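PDB 5FU5: Cbm77-rfpl, which probably binds plant cell-wall polysaccharide, most likely pectin, as a family 77 carbohydrate-binding module of the Ruminococcus flavefaciens cellulosome. Local coordinates for residues Ala72-Val77 with Lys81-Asn86; Ala35-Lys40 with Leu108-Tyr113. One frame throughout, in Å; residues are numbered along the deposited sequence.

Contact 1. Residues Ala72-Val77 with Lys81-Asn86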
ATOM      1  N   ALA A  72      -0.057  -1.584 -14.371  1.00 22.07           N
ATOM      2  CA  ALA A  72      -1.531  -1.640 -14.196  1.00 20.79           C
ATOM      3  C   ALA A  72      -2.005  -2.567 -13.082  1.00 20.48           C
ATOM      4  O   ALA A  72      -3.054  -3.195 -13.154  1.00 26.24           O
ATOM      5  CB  ALA A  72      -2.218  -2.019 -15.496  1.00 25.93           C
ATOM      6  N   ALA A  73      -1.253  -2.589 -11.997  1.00 20.94           N
ATOM      7  CA  ALA A  73      -1.626  -3.291 -10.774  1.00 20.39           C
ATOM      8  C   ALA A  73      -3.009  -2.858 -10.274  1.00 19.59           C
ATOM      9  O   ALA A  73      -3.492  -1.743 -10.561  1.00 21.04           O
ATOM     10  CB  ALA A  73      -0.600  -3.003  -9.703  1.00 20.40           C
ATOM     11  N   THR A  74      -3.619  -3.738  -9.496  1.00 19.57           N
ATOM     12  CA  THR A  74      -4.929  -3.492  -8.939  1.00 20.40           C
ATOM     13  C   THR A  74      -4.952  -3.892  -7.477  1.00 19.15           C
ATOM     14  O   THR A  74      -4.112  -4.639  -6.982  1.00 20.23           O
ATOM     15  CB  THR A  74      -6.012  -4.332  -9.652  1.00 23.79           C
ATOM     16  OG1 THR A  74      -5.667  -5.702  -9.535  1.00 24.01           O
ATOM     17  CG2 THR A  74      -6.121  -3.925 -11.134  1.00 23.85           C
ATOM     18  N   ALA A  75      -5.924  -3.377  -6.777  1.00 16.08           N
ATOM     19  CA  ALA A  75      -6.232  -3.806  -5.402  1.00 16.23           C
ATOM     20  C   ALA A  75      -7.672  -3.442  -5.057  1.00 17.44           C
ATOM     21  O   ALA A  75      -8.298  -2.643  -5.758  1.00 20.68           O
ATOM     22  CB  ALA A  75      -5.309  -3.137  -4.380  1.00 18.74           C
ATOM     23  N   LYS A  76      -8.178  -4.022  -3.987  1.00 16.71           N
ATOM     24  CA  LYS A  76      -9.450  -3.586  -3.415  1.00 16.32           C
ATOM     25  C   LYS A  76      -9.146  -2.784  -2.172  1.00 15.99           C
ATOM     26  O   LYS A  76      -8.373  -3.252  -1.311  1.00 17.01           O
ATOM     27  CB  LYS A  76     -10.371  -4.778  -3.115  1.00 18.36           C
ATOM     28  CG  LYS A  76     -10.917  -5.403  -4.376  1.00 21.17           C
ATOM     29  CD  LYS A  76     -11.880  -6.516  -4.041  1.00 22.76           C
ATOM     30  CE  LYS A  76     -12.418  -7.133  -5.314  1.00 27.37           C
ATOM     31  NZ  LYS A  76     -13.570  -8.048  -5.034  1.00 32.21           N
ATOM     32  N   VAL A  77      -9.792  -1.634  -2.043  1.00 16.57           N
ATOM     33  CA  VAL A  77      -9.703  -0.839  -0.848  1.00 16.83           C
ATOM     34  C   VAL A  77     -11.135  -0.724  -0.307  1.00 18.10           C
ATOM     35  O   VAL A  77     -12.033  -0.266  -1.017  1.00 19.38           O
ATOM     36  CB  VAL A  77      -9.044   0.528  -1.099  1.00 19.44           C
ATOM     37  CG1 VAL A  77      -9.026   1.343   0.193  1.00 23.72           C
ATOM     38  CG2 VAL A  77      -7.625   0.321  -1.606  1.00 21.80           C
ATOM     39  N   LYS A  81     -12.537  -2.159  -6.078  1.00 17.96           N
ATOM     40  CA  LYS A  81     -11.389  -2.284  -6.982  1.00 18.06           C
ATOM     41  C   LYS A  81     -10.897  -0.906  -7.438  1.00 17.60           C
ATOM     42  O   LYS A  81     -11.667  -0.013  -7.851  1.00 21.02           O
ATOM     43  CB  LYS A  81     -11.730  -3.111  -8.231  1.00 20.78           C
ATOM     44  CG  LYS A  81     -10.531  -3.417  -9.128  1.00 23.84           C
ATOM     45  CD  LYS A  81     -10.883  -4.370 -10.257  1.00 28.23           C
ATOM     46  CE  LYS A  81      -9.751  -4.653 -11.216  1.00 29.38           C
ATOM     47  NZ  LYS A  81     -10.169  -5.578 -12.319  1.00 33.38           N
ATOM     48  N   VAL A  82      -9.577  -0.764  -7.379  1.00 19.07           N
ATOM     49  CA  VAL A  82      -8.856   0.434  -7.862  0.50 19.18           C
ATOM     50  C   VAL A  82      -7.678  -0.058  -8.707  1.00 19.32           C
ATOM     51  O   VAL A  82      -7.119  -1.095  -8.423  1.00 20.95           O
ATOM     52  CB  VAL A  82      -8.309   1.337  -6.727  0.50 20.10           C
ATOM     53  CG1 VAL A  82      -7.827   2.663  -7.292  0.50 17.87           C
ATOM     54  CG2 VAL A  82      -9.306   1.541  -5.597  0.50 21.51           C
ATOM     55  N   THR A  83      -7.337   0.696  -9.755  1.00 21.07           N
ATOM     56  CA  THR A  83      -6.275   0.364 -10.723  1.00 20.84           C
ATOM     57  C   THR A  83      -5.185   1.433 -10.682  1.00 20.38           C
ATOM     58  O   THR A  83      -5.471   2.643 -10.587  1.00 23.66           O
ATOM     59  CB  THR A  83      -6.828   0.193 -12.180  1.00 24.13           C
ATOM     60  OG1 THR A  83      -7.859  -0.800 -12.190  1.00 26.85           O
ATOM     61  CG2 THR A  83      -5.764  -0.268 -13.162  1.00 24.66           C
ATOM     62  N   ALA A  84      -3.942   0.949 -10.744  1.00 20.24           N
ATOM     63  CA  ALA A  84      -2.760   1.800 -10.778  1.00 22.44           C
ATOM     64  C   ALA A  84      -2.586   2.528 -12.105  1.00 23.56           C
ATOM     65  O   ALA A  84      -3.056   2.056 -13.168  1.00 26.77           O
ATOM     66  CB  ALA A  84      -1.502   0.933 -10.549  1.00 22.58           C
ATOM     67  N   SER A  85      -1.846   3.644 -12.018  1.00 24.69           N
ATOM     68  CA  SER A  85      -1.311   4.344 -13.178  0.50 25.49           C
ATOM     69  C   SER A  85       0.209   4.336 -13.009  1.00 23.78           C
ATOM     70  O   SER A  85       0.737   4.787 -11.967  1.00 25.20           O
ATOM     71  CB  SER A  85      -1.842   5.778 -13.237  0.50 29.92           C
ATOM     72  OG  SER A  85      -3.188   5.792 -13.672  0.50 31.87           O
ATOM     73  N   ASN A  86       0.913   3.749 -13.962  1.00 27.34           N
ATOM     74  CA  ASN A  86       2.386   3.617 -13.874  1.00 27.59           C
ATOM     75  C   ASN A  86       2.849   3.025 -12.570  1.00 23.51           C
ATOM     76  O   ASN A  86       3.820   3.474 -11.975  1.00 27.23           O
ATOM     77  CB  ASN A  86       3.077   4.960 -14.141  1.00 33.87           C
ATOM     78  CG  ASN A  86       2.610   5.569 -15.427  1.00 44.36           C
ATOM     79  OD1 ASN A  86       2.476   4.871 -16.445  1.00 58.94           O
ATOM     80  ND2 ASN A  86       2.335   6.858 -15.408  1.00 52.23           N
TER

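Contact 2. Residues Ala35-Lys40 with Leu108-Tyr113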
ATOM      1  N   ALA A  35      10.387  -2.536  -7.896  1.00 18.57           N
ATOM      2  CA  ALA A  35       9.679  -1.277  -8.121  1.00 20.30           C
ATOM      3  C   ALA A  35      10.624  -0.140  -7.861  1.00 20.86           C
ATOM      4  O   ALA A  35      11.446  -0.217  -6.944  1.00 22.28           O
ATOM      5  CB  ALA A  35       8.467  -1.161  -7.249  1.00 20.81           C
ATOM      6  N   THR A  36      10.558   0.890  -8.693  1.00 24.28           N
ATOM      7  CA  THR A  36      11.420   2.050  -8.631  1.00 26.87           C
ATOM      8  C   THR A  36      10.501   3.206  -8.228  1.00 28.46           C
ATOM      9  O   THR A  36       9.503   3.498  -8.908  1.00 31.78           O
ATOM     10  CB  THR A  36      12.047   2.305 -10.006  1.00 32.66           C
ATOM     11  OG1 THR A  36      12.763   1.132 -10.454  1.00 39.52           O
ATOM     12  CG2 THR A  36      13.013   3.470  -9.942  1.00 34.33           C
ATOM     13  N   TYR A  37      10.793   3.818  -7.098  1.00 26.65           N
ATOM     14  CA  TYR A  37       9.926   4.854  -6.526  1.00 30.11           C
ATOM     15  C   TYR A  37      10.722   5.909  -5.788  1.00 31.97           C
ATOM     16  O   TYR A  37      11.475   5.593  -4.860  1.00 31.98           O
ATOM     17  CB  TYR A  37       8.945   4.235  -5.557  1.00 30.43           C
ATOM     18  CG  TYR A  37       7.951   5.222  -4.997  1.00 27.65           C
ATOM     19  CD1 TYR A  37       6.993   5.819  -5.827  1.00 28.34           C
ATOM     20  CD2 TYR A  37       7.944   5.562  -3.645  1.00 30.84           C
ATOM     21  CE1 TYR A  37       6.070   6.715  -5.317  1.00 27.15           C
ATOM     22  CE2 TYR A  37       7.036   6.483  -3.149  1.00 31.64           C
ATOM     23  CZ  TYR A  37       6.085   7.034  -3.995  1.00 29.33           C
ATOM     24  OH  TYR A  37       5.151   7.923  -3.534  1.00 40.96           O
ATOM     25  N   ASN A  38      10.524   7.164  -6.175  1.00 34.49           N
ATOM     26  CA  ASN A  38      11.316   8.289  -5.621  1.00 36.95           C
ATOM     27  C   ASN A  38      12.813   7.984  -5.475  1.00 39.31           C
ATOM     28  O   ASN A  38      13.403   8.168  -4.421  1.00 44.63           O
ATOM     29  CB  ASN A  38      10.710   8.732  -4.285  1.00 44.82           C
ATOM     30  CG  ASN A  38       9.308   9.301  -4.448  1.00 51.10           C
ATOM     31  OD1 ASN A  38       8.822   9.514  -5.571  1.00 55.23           O
ATOM     32  ND2 ASN A  38       8.646   9.556  -3.321  1.00 57.21           N
ATOM     33  N   GLY A  39      13.378   7.442  -6.550  1.00 38.88           N
ATOM     34  CA  GLY A  39      14.790   7.140  -6.640  1.00 35.92           C
ATOM     35  C   GLY A  39      15.249   5.883  -5.912  1.00 35.17           C
ATOM     36  O   GLY A  39      16.425   5.502  -6.017  1.00 42.59           O
ATOM     37  N   LYS A  40      14.351   5.238  -5.169  1.00 31.81           N
ATOM     38  CA  LYS A  40      14.670   4.004  -4.454  1.00 31.12           C
ATOM     39  C   LYS A  40      14.295   2.833  -5.355  1.00 25.49           C
ATOM     40  O   LYS A  40      13.262   2.888  -6.036  1.00 31.95           O
ATOM     41  CB  LYS A  40      13.902   3.888  -3.140  1.00 34.84           C
ATOM     42  CG  LYS A  40      14.130   4.994  -2.117  1.00 41.51           C
ATOM     43  CD  LYS A  40      13.359   4.697  -0.837  1.00 53.80           C
ATOM     44  CE  LYS A  40      12.849   5.973  -0.177  1.00 57.64           C
ATOM     45  NZ  LYS A  40      12.506   5.753   1.248  1.00 59.24           N
ATOM     46  N   LEU A 108       3.112  -5.792  -4.171  1.00 16.55           N
ATOM     47  CA  LEU A 108       3.125  -4.515  -3.478  1.00 15.06           C
ATOM     48  C   LEU A 108       4.492  -4.237  -2.797  1.00 14.47           C
ATOM     49  O   LEU A 108       4.943  -5.053  -1.987  1.00 15.72           O
ATOM     50  CB  LEU A 108       2.007  -4.494  -2.443  1.00 15.78           C
ATOM     51  CG  LEU A 108       1.845  -3.221  -1.575  1.00 15.18           C
ATOM     52  CD1 LEU A 108       1.547  -1.997  -2.436  1.00 17.33           C
ATOM     53  CD2 LEU A 108       0.833  -3.421  -0.485  1.00 16.86           C
ATOM     54  N   PHE A 109       5.085  -3.086  -3.102  1.00 14.55           N
ATOM     55  CA  PHE A 109       6.440  -2.761  -2.579  1.00 15.72           C
ATOM     56  C   PHE A 109       6.527  -1.642  -1.551  1.00 14.94           C
ATOM     57  O   PHE A 109       7.478  -1.585  -0.747  1.00 16.15           O
ATOM     58  CB  PHE A 109       7.383  -2.469  -3.745  1.00 15.92           C
ATOM     59  CG  PHE A 109       7.725  -3.673  -4.584  1.00 16.10           C
ATOM     60  CD1 PHE A 109       6.827  -4.196  -5.510  1.00 16.11           C
ATOM     61  CD2 PHE A 109       8.961  -4.282  -4.514  1.00 18.09           C
ATOM     62  CE1 PHE A 109       7.132  -5.303  -6.256  1.00 17.69           C
ATOM     63  CE2 PHE A 109       9.278  -5.360  -5.299  1.00 18.94           C
ATOM     64  CZ  PHE A 109       8.379  -5.884  -6.181  1.00 17.39           C
ATOM     65  N   TYR A 110       5.571  -0.734  -1.543  1.00 16.38           N
ATOM     66  CA  TYR A 110       5.625   0.458  -0.691  1.00 15.67           C
ATOM     67  C   TYR A 110       4.225   0.975  -0.478  1.00 15.93           C
ATOM     68  O   TYR A 110       3.396   0.905  -1.398  1.00 16.41           O
ATOM     69  CB  TYR A 110       6.508   1.532  -1.361  1.00 16.85           C
ATOM     70  CG  TYR A 110       6.856   2.745  -0.472  1.00 19.76           C
ATOM     71  CD1 TYR A 110       7.847   2.677   0.494  1.00 29.81           C
ATOM     72  CD2 TYR A 110       6.175   3.952  -0.643  1.00 26.09           C
ATOM     73  CE1 TYR A 110       8.130   3.790   1.261  1.00 37.17           C
ATOM     74  CE2 TYR A 110       6.427   5.055   0.124  1.00 29.30           C
ATOM     75  CZ  TYR A 110       7.407   4.991   1.051  1.00 32.76           C
ATOM     76  OH  TYR A 110       7.615   6.148   1.786  1.00 44.10           O
ATOM     77  N   MET A 111       3.977   1.523   0.692  1.00 15.29           N
ATOM     78  CA  MET A 111       2.733   2.220   0.897  0.50 15.85           C
ATOM     79  C   MET A 111       2.862   3.368   1.861  1.00 15.72           C
ATOM     80  O   MET A 111       3.767   3.402   2.714  1.00 16.70           O
ATOM     81  CB  MET A 111       1.619   1.255   1.280  0.50 21.56           C
ATOM     82  CG  MET A 111       1.775   0.541   2.581  0.50 19.47           C
ATOM     83  SD  MET A 111       0.436  -0.631   2.934  0.50 21.28           S
ATOM     84  CE  MET A 111       1.334  -1.323   4.302  0.50 14.14           C
ATOM     85  N   GLU A 112       2.010   4.376   1.638  1.00 15.81           N
ATOM     86  CA  GLU A 112       1.975   5.574   2.446  0.50 17.17           C
ATOM     87  C   GLU A 112       0.549   6.026   2.647  1.00 17.00           C
ATOM     88  O   GLU A 112      -0.246   5.943   1.731  1.00 18.54           O
ATOM     89  CB  GLU A 112       2.767   6.714   1.790  0.50 21.61           C
ATOM     90  CG  GLU A 112       2.317   8.058   2.310  0.50 28.20           C
ATOM     91  CD  GLU A 112       3.231   9.190   2.006  0.50 35.42           C
ATOM     92  OE1 GLU A 112       4.038   9.097   1.046  0.50 43.87           O
ATOM     93  OE2 GLU A 112       3.112  10.163   2.767  0.50 40.82           O
ATOM     94  N   TYR A 113       0.248   6.506   3.847  1.00 14.67           N
ATOM     95  CA  TYR A 113      -1.013   7.163   4.123  1.00 15.55           C
ATOM     96  C   TYR A 113      -0.673   8.562   4.599  1.00 17.84           C
ATOM     97  O   TYR A 113      -0.016   8.715   5.629  1.00 18.72           O
ATOM     98  CB  TYR A 113      -1.884   6.422   5.165  1.00 16.63           C
ATOM     99  CG  TYR A 113      -3.207   7.096   5.299  1.00 15.83           C
ATOM    100  CD1 TYR A 113      -4.119   7.051   4.232  1.00 16.65           C
ATOM    101  CD2 TYR A 113      -3.524   7.897   6.386  1.00 16.73           C
ATOM    102  CE1 TYR A 113      -5.318   7.732   4.291  1.00 17.09           C
ATOM    103  CE2 TYR A 113      -4.733   8.607   6.441  1.00 17.28           C
ATOM    104  CZ  TYR A 113      -5.644   8.470   5.370  1.00 16.17           C
ATOM    105  OH  TYR A 113      -6.834   9.152   5.390  1.00 17.17           O
TER

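Contact 1. Residues Ala72-Val77 with Lys81-Asn86
K81 turns its CG anti to the backbone N (chi1 -173°) and continues fully extended, while T74 holds OG1 between its own N and carbonyl carbon (chi1 58°), which leaves the methyl to meet the lysine. K81 CE thus passes T74 CG2 at 3.7 Å, the two side chains crossing obliquely on one face of a beta hairpin. T74 CG2 also has T83 OG1 at 3.7 Å on another flank; T74 and T83 form a non-hydrogen-bonded antiparallel pair whose side chains lie alongside one another and point the same way. K76 and K81 repeat that pairing nearer the turn, with only aliphatic K76 CG close to the K81 backbone.

Backbone bonds hold the two strands in register. A75 and V82 exchange a reciprocal pair, A75 N to V82 O at 3.1 Å and V82 N to A75 O at 2.8 Å. Just past the strand ends, A84 N donates to A73 O over 2.7 Å in an almost straight bond (171° at the hydrogen), and their methyls, A73 CB and A84 CB, lie 4.1 Å apart. On the other face V77 and V82 approach loosely, turned toward the strand 88-93.

The polar ends look past the hairpin: T74 OG1 is hydrogen-bonded to D104 N, and K81 NZ makes a long, weak ion pair with D104 OD2. Backbone bonding therefore sets the register, while the T74 methyl and the lysine's aliphatic shaft supply apolar contact on a polar face and leave the ammonium end, probably charged, to lean toward the acid.

Contact 2. Residues Ala35-Lys40 with Leu108-Tyr113
F109 receives A35 over one face of its ring. The methyl A35 CB sits 3.7 Å from F109 CG and 4.1 Å from the ring centroid, displaced toward the rim on the side of CG and CD1, in a CH-pi contact. F109 also touches A69. Were F109 an alanine, the A35 methyl would probably lose its aromatic platform and a gap would be likely to open beneath it.

At Y110 the strand should turn its side chain to the other side, but it does not. Two residues of this strand, F109 and Y110, stand opposite the single residue V67 of strand 62-68, a classic beta bulge, and both side chains consequently head toward 35-40. With CG anti to the backbone N (chi1 -170°), the Y110 ring reaches that of Y37, where Y110 CE2 meets Y37 CE2 at 3.6 Å. The two side chains run at about a right angle, yet the ring planes are inclined by only 39° and the centroids are 5.3 Å apart, an oblique aromatic pair. N38 CG lies 3.8 Å from the plane of the Y37 ring, over its centre. Y37 also begins the type I' turn that ends at K40, closed by Y37 N to K40 O and K40 N to Y37 O bonds, while V9 and D11 border Y110.

Beyond the bulge alternation resumes: M111 points away, onto L66 and I54, and Y113 bonds through its hydroxyl to S60 O.

No hydrogen bond joins 35-40 to 108-113. Strand 35-37 meets the long strand here through one methyl on a ring and two rings in oblique contact, whereas the hairpin's other arm, strand 40-47, pairs with it through the backbone (L108 with L46). Cohesion between 35-40 and 108-113 thus comes from dispersion and shape, with the bulge supplying two neighbouring aromatic side chains.

The two contacts illustrate two ways of joining strands in one curled antiparallel sheet. Contact 1 ties neighbours in sequence, the arms of a single hairpin, and is partly buried, with charged and hydroxyl side chains along one face. Contact 2 is buried and brings together segments separated by 67 residues, a stretch that includes the whole hairpin of contact 1. Their centres lie about 14 Å apart and they do not touch. In the first, main-chain hydrogen bonds do the joining and side chains add to it; in the second, it is side chains that meet, while A35 bonds through its backbone to L42 and F109 to V67.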